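Local structure of mannitol dehydrogenase (Pseudomonas fluorescens, 1LJ8) at residues E14-A19 against E95-G100; L82-E87 against H248-A253. The protein probably catalyses the NAD-dependent interconversion of mannitol and fructose, and binds NAD largely through its Rossmann domain. One frame throughout, in Å; residues are numbered along the deposited sequence.

Contact 1 (E14-A19 against E95-G100); sequences EVKLPA and EVRVIG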
ATOM      1  N   GLU A  14     -29.356  10.823   1.518  1.00 22.56           N
ATOM      2  CA  GLU A  14     -28.705   9.605   1.054  1.00 20.33           C
ATOM      3  C   GLU A  14     -27.435   9.272   1.815  1.00 19.97           C
ATOM      4  O   GLU A  14     -26.910   8.182   1.675  1.00 20.83           O
ATOM      5  CB  GLU A  14     -28.368   9.709  -0.450  1.00 21.01           C
ATOM      6  CG  GLU A  14     -27.225  10.712  -0.840  1.00 19.84           C
ATOM      7  CD  GLU A  14     -27.708  12.155  -1.083  1.00 20.74           C
ATOM      8  OE1 GLU A  14     -28.835  12.521  -0.666  1.00 19.77           O
ATOM      9  OE2 GLU A  14     -26.932  12.960  -1.680  1.00 22.38           O
ATOM     10  N   VAL A  15     -26.934  10.218   2.599  1.00 19.25           N
ATOM     11  CA  VAL A  15     -25.685  10.010   3.320  1.00 17.90           C
ATOM     12  C   VAL A  15     -25.897   9.081   4.519  1.00 18.32           C
ATOM     13  O   VAL A  15     -26.674   9.405   5.421  1.00 18.18           O
ATOM     14  CB  VAL A  15     -25.100  11.366   3.793  1.00 18.45           C
ATOM     15  CG1 VAL A  15     -23.792  11.121   4.568  1.00 18.91           C
ATOM     16  CG2 VAL A  15     -24.816  12.251   2.592  1.00 18.59           C
ATOM     17  N   LYS A  16     -25.198   7.939   4.533  1.00 16.89           N
ATOM     18  CA  LYS A  16     -25.304   6.970   5.624  1.00 16.90           C
ATOM     19  C   LYS A  16     -24.478   7.450   6.815  1.00 18.31           C
ATOM     20  O   LYS A  16     -23.367   7.998   6.658  1.00 16.17           O
ATOM     21  CB  LYS A  16     -24.810   5.604   5.151  1.00 18.90           C
ATOM     22  CG  LYS A  16     -25.336   5.209   3.767  1.00 22.61           C
ATOM     23  CD  LYS A  16     -26.710   4.573   3.772  1.00 28.90           C
ATOM     24  CE  LYS A  16     -26.988   3.888   2.382  1.00 30.02           C
ATOM     25  NZ  LYS A  16     -26.099   2.675   1.968  1.00 30.62           N
ATOM     26  N   LEU A  17     -25.054   7.298   8.005  1.00 16.78           N
ATOM     27  CA  LEU A  17     -24.416   7.746   9.249  1.00 18.20           C
ATOM     28  C   LEU A  17     -24.132   6.593  10.197  1.00 16.44           C
ATOM     29  O   LEU A  17     -24.795   5.548  10.139  1.00 17.05           O
ATOM     30  CB  LEU A  17     -25.360   8.709   9.988  1.00 18.46           C
ATOM     31  CG  LEU A  17     -25.975   9.862   9.181  1.00 19.27           C
ATOM     32  CD1 LEU A  17     -26.952  10.590  10.092  1.00 18.00           C
ATOM     33  CD2 LEU A  17     -24.884  10.816   8.622  1.00 17.55           C
ATOM     34  N   PRO A  18     -23.144   6.760  11.070  1.00 16.01           N
ATOM     35  CA  PRO A  18     -22.816   5.714  12.043  1.00 17.66           C
ATOM     36  C   PRO A  18     -24.113   5.458  12.811  1.00 21.53           C
ATOM     37  O   PRO A  18     -24.870   6.413  13.109  1.00 21.99           O
ATOM     38  CB  PRO A  18     -21.811   6.402  12.947  1.00 17.87           C
ATOM     39  CG  PRO A  18     -21.061   7.289  12.006  1.00 15.87           C
ATOM     40  CD  PRO A  18     -22.160   7.859  11.120  1.00 16.35           C
ATOM     41  N   ALA A  19     -24.377   4.202  13.136  1.00 23.55           N
ATOM     42  CA  ALA A  19     -25.601   3.833  13.856  1.00 25.89           C
ATOM     43  C   ALA A  19     -25.305   3.649  15.333  1.00 28.15           C
ATOM     44  O   ALA A  19     -26.195   3.320  16.112  1.00 32.25           O
ATOM     45  CB  ALA A  19     -26.210   2.549  13.275  1.00 26.64           C
ATOM     46  N   GLU A  95     -22.287   3.774  -2.159  1.00 22.63           N
ATOM     47  CA  GLU A  95     -22.875   4.608  -1.124  1.00 21.36           C
ATOM     48  C   GLU A  95     -21.884   5.685  -0.716  1.00 19.60           C
ATOM     49  O   GLU A  95     -20.710   5.627  -1.090  1.00 19.89           O
ATOM     50  CB  GLU A  95     -23.252   3.795   0.120  1.00 21.66           C
ATOM     51  CG  GLU A  95     -22.109   2.952   0.673  1.00 24.66           C
ATOM     52  CD  GLU A  95     -22.438   2.239   2.009  1.00 24.56           C
ATOM     53  OE1 GLU A  95     -23.627   2.172   2.419  1.00 25.76           O
ATOM     54  OE2 GLU A  95     -21.474   1.743   2.641  1.00 25.11           O
ATOM     55  N   VAL A  96     -22.406   6.679   0.002  1.00 17.39           N
ATOM     56  CA  VAL A  96     -21.643   7.787   0.573  1.00 16.47           C
ATOM     57  C   VAL A  96     -21.970   7.608   2.047  1.00 15.22           C
ATOM     58  O   VAL A  96     -23.139   7.627   2.454  1.00 15.10           O
ATOM     59  CB  VAL A  96     -22.153   9.153   0.107  1.00 19.02           C
ATOM     60  CG1 VAL A  96     -21.243  10.257   0.696  1.00 18.36           C
ATOM     61  CG2 VAL A  96     -22.158   9.204  -1.381  1.00 22.50           C
ATOM     62  N   ARG A  97     -20.931   7.446   2.857  1.00 13.45           N
ATOM     63  CA  ARG A  97     -21.118   7.115   4.253  1.00 12.81           C
ATOM     64  C   ARG A  97     -20.130   7.836   5.147  1.00 14.46           C
ATOM     65  O   ARG A  97     -18.954   7.923   4.811  1.00 13.88           O
ATOM     66  CB  ARG A  97     -20.889   5.603   4.399  1.00 14.56           C
ATOM     67  CG  ARG A  97     -20.804   5.096   5.834  1.00 13.94           C
ATOM     68  CD  ARG A  97     -20.574   3.551   5.848  1.00 16.98           C
ATOM     69  NE  ARG A  97     -21.764   2.838   5.354  1.00 16.52           N
ATOM     70  CZ  ARG A  97     -22.897   2.701   6.047  1.00 17.06           C
ATOM     71  NH1 ARG A  97     -23.033   3.210   7.277  1.00 15.12           N
ATOM     72  NH2 ARG A  97     -23.951   2.104   5.474  1.00 18.19           N
ATOM     73  N   VAL A  98     -20.622   8.359   6.267  1.00 11.45           N
ATOM     74  CA  VAL A  98     -19.746   8.980   7.242  1.00 12.16           C
ATOM     75  C   VAL A  98     -19.198   7.859   8.157  1.00 12.84           C
ATOM     76  O   VAL A  98     -19.967   7.063   8.703  1.00 13.63           O
ATOM     77  CB  VAL A  98     -20.509  10.023   8.088  1.00 11.48           C
ATOM     78  CG1 VAL A  98     -19.606  10.461   9.248  1.00 12.20           C
ATOM     79  CG2 VAL A  98     -20.852  11.237   7.182  1.00 11.90           C
ATOM     80  N   ILE A  99     -17.871   7.796   8.320  1.00 10.33           N
ATOM     81  CA  ILE A  99     -17.211   6.757   9.105  1.00 10.50           C
ATOM     82  C   ILE A  99     -16.840   7.331  10.467  1.00 11.84           C
ATOM     83  O   ILE A  99     -16.241   8.417  10.527  1.00 11.85           O
ATOM     84  CB  ILE A  99     -15.913   6.286   8.388  1.00 10.18           C
ATOM     85  CG1 ILE A  99     -16.282   5.696   7.004  1.00 11.45           C
ATOM     86  CG2 ILE A  99     -15.167   5.256   9.264  1.00 10.84           C
ATOM     87  CD1 ILE A  99     -17.110   4.339   7.087  1.00 13.26           C
ATOM     88  N   GLY A 100     -17.177   6.602  11.542  1.00 10.90           N
ATOM     89  CA  GLY A 100     -16.871   7.088  12.881  1.00 11.70           C
ATOM     90  C   GLY A 100     -15.953   6.208  13.705  1.00 13.89           C
ATOM     91  O   GLY A 100     -15.814   6.420  14.917  1.00 12.93           O
TER
HETATM   92  O   HOH W   1     -25.388   6.551  -0.058  1.00 19.43           O
HETATM   93  O   HOH W   2     -25.541   3.561   8.564  1.00 26.86           O

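Contact 2 (L82-E87 against H248-A253); sequences LFTLYE and HGIDDA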
ATOM      1  N   LEU A  82     -14.437  12.505  12.227  1.00 12.90           N
ATOM      2  CA  LEU A  82     -15.354  11.882  11.256  1.00 13.57           C
ATOM      3  C   LEU A  82     -14.812  12.166   9.814  1.00 14.25           C
ATOM      4  O   LEU A  82     -14.149  13.168   9.590  1.00 13.15           O
ATOM      5  CB  LEU A  82     -16.764  12.514  11.360  1.00 12.52           C
ATOM      6  CG  LEU A  82     -17.499  12.345  12.698  1.00 15.00           C
ATOM      7  CD1 LEU A  82     -18.805  13.167  12.701  1.00 13.15           C
ATOM      8  CD2 LEU A  82     -17.788  10.882  12.941  1.00 14.29           C
ATOM      9  N   PHE A  83     -15.081  11.279   8.846  1.00 12.91           N
ATOM     10  CA  PHE A  83     -14.674  11.537   7.468  1.00 11.19           C
ATOM     11  C   PHE A  83     -15.653  10.773   6.599  1.00 10.61           C
ATOM     12  O   PHE A  83     -16.271   9.807   7.072  1.00 11.56           O
ATOM     13  CB  PHE A  83     -13.217  11.114   7.181  1.00 10.94           C
ATOM     14  CG  PHE A  83     -12.931   9.650   7.390  1.00 11.55           C
ATOM     15  CD1 PHE A  83     -13.077   8.745   6.319  1.00 11.82           C
ATOM     16  CD2 PHE A  83     -12.559   9.175   8.641  1.00 12.44           C
ATOM     17  CE1 PHE A  83     -12.856   7.367   6.508  1.00 11.31           C
ATOM     18  CE2 PHE A  83     -12.329   7.797   8.859  1.00 11.42           C
ATOM     19  CZ  PHE A  83     -12.482   6.875   7.783  1.00 10.07           C
ATOM     20  N   THR A  84     -15.769  11.201   5.348  1.00 10.72           N
ATOM     21  CA  THR A  84     -16.699  10.574   4.421  1.00 10.70           C
ATOM     22  C   THR A  84     -15.978   9.519   3.577  1.00 11.45           C
ATOM     23  O   THR A  84     -14.889   9.777   3.020  1.00 11.89           O
ATOM     24  CB  THR A  84     -17.283  11.620   3.414  1.00 10.69           C
ATOM     25  OG1 THR A  84     -17.736  12.797   4.131  1.00 11.94           O
ATOM     26  CG2 THR A  84     -18.461  11.040   2.648  1.00 12.58           C
ATOM     27  N   LEU A  85     -16.614   8.363   3.464  1.00 11.66           N
ATOM     28  CA  LEU A  85     -16.142   7.303   2.581  1.00 11.73           C
ATOM     29  C   LEU A  85     -17.038   7.488   1.341  1.00 13.15           C
ATOM     30  O   LEU A  85     -18.267   7.365   1.428  1.00 13.77           O
ATOM     31  CB  LEU A  85     -16.345   5.949   3.213  1.00 12.02           C
ATOM     32  CG  LEU A  85     -15.776   4.852   2.279  1.00 14.66           C
ATOM     33  CD1 LEU A  85     -14.973   3.844   3.062  1.00 16.08           C
ATOM     34  CD2 LEU A  85     -16.926   4.201   1.588  1.00 18.20           C
ATOM     35  N   TYR A  86     -16.433   7.784   0.201  1.00 14.05           N
ATOM     36  CA  TYR A  86     -17.184   8.086  -1.025  1.00 13.75           C
ATOM     37  C   TYR A  86     -16.815   7.033  -2.062  1.00 15.04           C
ATOM     38  O   TYR A  86     -15.746   7.117  -2.689  1.00 14.26           O
ATOM     39  CB  TYR A  86     -16.768   9.490  -1.465  1.00 14.72           C
ATOM     40  CG  TYR A  86     -17.476  10.103  -2.672  1.00 15.59           C
ATOM     41  CD1 TYR A  86     -18.706   9.626  -3.104  1.00 16.99           C
ATOM     42  CD2 TYR A  86     -16.917  11.199  -3.331  1.00 16.02           C
ATOM     43  CE1 TYR A  86     -19.399  10.257  -4.214  1.00 17.83           C
ATOM     44  CE2 TYR A  86     -17.592  11.828  -4.412  1.00 17.43           C
ATOM     45  CZ  TYR A  86     -18.825  11.343  -4.827  1.00 17.62           C
ATOM     46  OH  TYR A  86     -19.504  11.984  -5.854  1.00 20.14           O
ATOM     47  N   GLU A  87     -17.709   6.059  -2.247  1.00 14.32           N
ATOM     48  CA  GLU A  87     -17.469   4.975  -3.207  1.00 16.19           C
ATOM     49  C   GLU A  87     -17.775   5.451  -4.616  1.00 17.25           C
ATOM     50  O   GLU A  87     -18.774   6.107  -4.841  1.00 16.40           O
ATOM     51  CB  GLU A  87     -18.342   3.740  -2.870  1.00 16.88           C
ATOM     52  CG  GLU A  87     -17.998   3.063  -1.516  1.00 19.30           C
ATOM     53  CD  GLU A  87     -18.905   1.888  -1.201  1.00 21.30           C
ATOM     54  OE1 GLU A  87     -19.990   1.811  -1.837  1.00 22.43           O
ATOM     55  OE2 GLU A  87     -18.546   1.068  -0.304  1.00 21.71           O
ATOM     56  N   HIS A 248     -23.257  15.509  -3.182  1.00 20.44           N
ATOM     57  CA  HIS A 248     -23.930  15.133  -1.944  1.00 18.88           C
ATOM     58  C   HIS A 248     -23.944  16.188  -0.860  1.00 17.16           C
ATOM     59  O   HIS A 248     -24.335  15.902   0.258  1.00 18.02           O
ATOM     60  CB  HIS A 248     -23.330  13.813  -1.404  1.00 19.05           C
ATOM     61  CG  HIS A 248     -23.435  12.682  -2.378  1.00 22.03           C
ATOM     62  ND1 HIS A 248     -24.634  12.053  -2.663  1.00 20.83           N
ATOM     63  CD2 HIS A 248     -22.514  12.133  -3.207  1.00 23.29           C
ATOM     64  CE1 HIS A 248     -24.446  11.171  -3.629  1.00 21.11           C
ATOM     65  NE2 HIS A 248     -23.170  11.203  -3.982  1.00 23.58           N
ATOM     66  N   GLY A 249     -23.505  17.404  -1.205  1.00 18.04           N
ATOM     67  CA  GLY A 249     -23.573  18.536  -0.284  1.00 17.45           C
ATOM     68  C   GLY A 249     -22.638  18.594   0.904  1.00 17.82           C
ATOM     69  O   GLY A 249     -22.710  19.530   1.705  1.00 18.11           O
ATOM     70  N   ILE A 250     -21.746  17.602   1.015  1.00 16.56           N
ATOM     71  CA  ILE A 250     -20.831  17.568   2.154  1.00 15.34           C
ATOM     72  C   ILE A 250     -19.544  18.338   1.867  1.00 16.20           C
ATOM     73  O   ILE A 250     -18.905  18.137   0.791  1.00 15.53           O
ATOM     74  CB  ILE A 250     -20.379  16.102   2.491  1.00 14.61           C
ATOM     75  CG1 ILE A 250     -21.604  15.187   2.718  1.00 14.54           C
ATOM     76  CG2 ILE A 250     -19.445  16.145   3.754  1.00 12.31           C
ATOM     77  CD1 ILE A 250     -21.233  13.664   2.884  1.00 16.35           C
ATOM     78  N   ASP A 251     -19.145  19.171   2.823  1.00 16.01           N
ATOM     79  CA  ASP A 251     -17.889  19.892   2.685  1.00 16.59           C
ATOM     80  C   ASP A 251     -16.987  19.109   3.626  1.00 13.61           C
ATOM     81  O   ASP A 251     -17.064  19.256   4.840  1.00 13.86           O
ATOM     82  CB  ASP A 251     -18.030  21.352   3.139  1.00 19.24           C
ATOM     83  CG  ASP A 251     -18.989  22.146   2.257  1.00 26.50           C
ATOM     84  OD1 ASP A 251     -18.770  22.146   1.026  1.00 29.02           O
ATOM     85  OD2 ASP A 251     -19.963  22.773   2.794  1.00 30.87           O
ATOM     86  N   ASP A 252     -16.173  18.220   3.058  1.00 11.34           N
ATOM     87  CA  ASP A 252     -15.282  17.376   3.850  1.00 11.38           C
ATOM     88  C   ASP A 252     -13.848  17.811   3.483  1.00 10.17           C
ATOM     89  O   ASP A 252     -13.481  17.818   2.312  1.00 12.92           O
ATOM     90  CB  ASP A 252     -15.543  15.901   3.473  1.00 11.28           C
ATOM     91  CG  ASP A 252     -14.801  14.916   4.367  1.00 13.77           C
ATOM     92  OD1 ASP A 252     -13.740  15.278   4.921  1.00 13.68           O
ATOM     93  OD2 ASP A 252     -15.286  13.778   4.503  1.00 13.28           O
ATOM     94  N   ALA A 253     -13.023  18.169   4.481  1.00 11.51           N
ATOM     95  CA  ALA A 253     -11.681  18.629   4.175  1.00 12.28           C
ATOM     96  C   ALA A 253     -10.852  17.460   3.626  1.00 14.52           C
ATOM     97  O   ALA A 253      -9.864  17.692   2.931  1.00 13.99           O
ATOM     98  CB  ALA A 253     -10.979  19.180   5.443  1.00 12.10           C
TER
HETATM   99  O   HOH W   3     -21.852  10.274  -6.835  1.00 35.07           O

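Contact 1 (E14-A19 against E95-G100)
A single parallel beta bridge, Lys-16 to Arg-97, ties the N-terminal loop to the start of strand 96-107 in the Rossmann domain. Glu-95 comes first. Its CG is wedged between its own backbone N and carbonyl carbon (chi1 53°), and the rest of the side chain runs straight out. Glu-95 OE1 takes Lys-16 NZ at 2.6 Å on its anti lone pair, in a salt bridge. The lysine bends at chi2 and chi4 and crosses the glutamate at about a right angle. At Val-96, the carbonyl O accepts Lys-16 N at 2.9 Å in a nearly straight bond. A water links Val-96 N to Glu-14 O. Arg-97 grips Glu-95 side-on: NE meets OE2 at 2.9 Å and NH2 meets OE1 at 3.1 Å. OE1 thus serves two cations, whose mutual repulsion it probably offsets. Lys-16 CB lies over one guanidinium face, 3.6 Å from Arg-97 CZ. A second water joins Arg-97 NH1 to Leu-17 O. Val-98 N closes the bridge, giving its hydrogen to Lys-16 O at 2.8 Å, nearly along the C=O axis. Its side chain is buried. Val-98 CG2, anti to the carbonyl carbon, meets Val-15 CG1 at 3.9 Å. Beyond the bridge, the ring of Pro-18 lies beside Val-98 and reaches the backbone of Gly-100, and Pro-18 CD lies 3.4 Å from Val-98 O.

Contact 2 (L82-E87 against H248-A253)
The seven-stranded sheet of the Rossmann domain includes strand 83-87, and the loop joining helix 238-248 to strand 256-258 packs against it here. The loop runs roughly against the strand. Its main polar link is the carboxylate of Asp-252, whose CG is anti to the backbone N (chi1 -172°). OD2 accepts twice from Thr-84. Thr-84 N comes to Asp-252 OD2 nearly along the C-O axis at 2.8 Å, with a bent N-H angle of 143°. Thr-84 OG1 donates to the anti lone pair of Asp-252 OD2 at 2.7 Å. OG1 stands beside its own backbone N, so both donors reach one oxygen. The other oxygen, OD1, is held by Gln-79 and Trp-254, so the buried carboxylate is gripped at both ends. Ile-250 meets Thr-84 tip to tip, with CD1 3.8 Å from Thr-84 CG2. At the other end of the contact, the rings of Tyr-86 and His-248 lie obliquely, their planes at 85°. Tyr-86 CE1 approaches the imidazole edge. His-248 ND1 is hydrogen-bonded to Glu-14. On its other nitrogen, a water lies 3.3 Å from His-248 NE2 and 3.1 Å from Tyr-86 OH.

How the contacts relate
Contacts 1 and 2 meet on neighbouring antiparallel strands of one sheet, their centres about 9 Å apart. Arg-97 O and Leu-85 N, 2.7 Å apart, probably form one of the hydrogen bonds between these strands. A second polar link bypasses the sheet: Glu-14 OE2 of contact 1 lies 2.7 Å from His-248 ND1 of contact 2. Val-96 packs against both segments of contact 2, with CG1 3.5 Å from Thr-84 CG2 and CG2 3.4 Å from His-248 NE2. Neither contact lines the NAD pocket. The side chain of Phe-83 is about 11 Å from the bound NAD. It is about 8 Å from that of Gly-36, an NAD-binding residue.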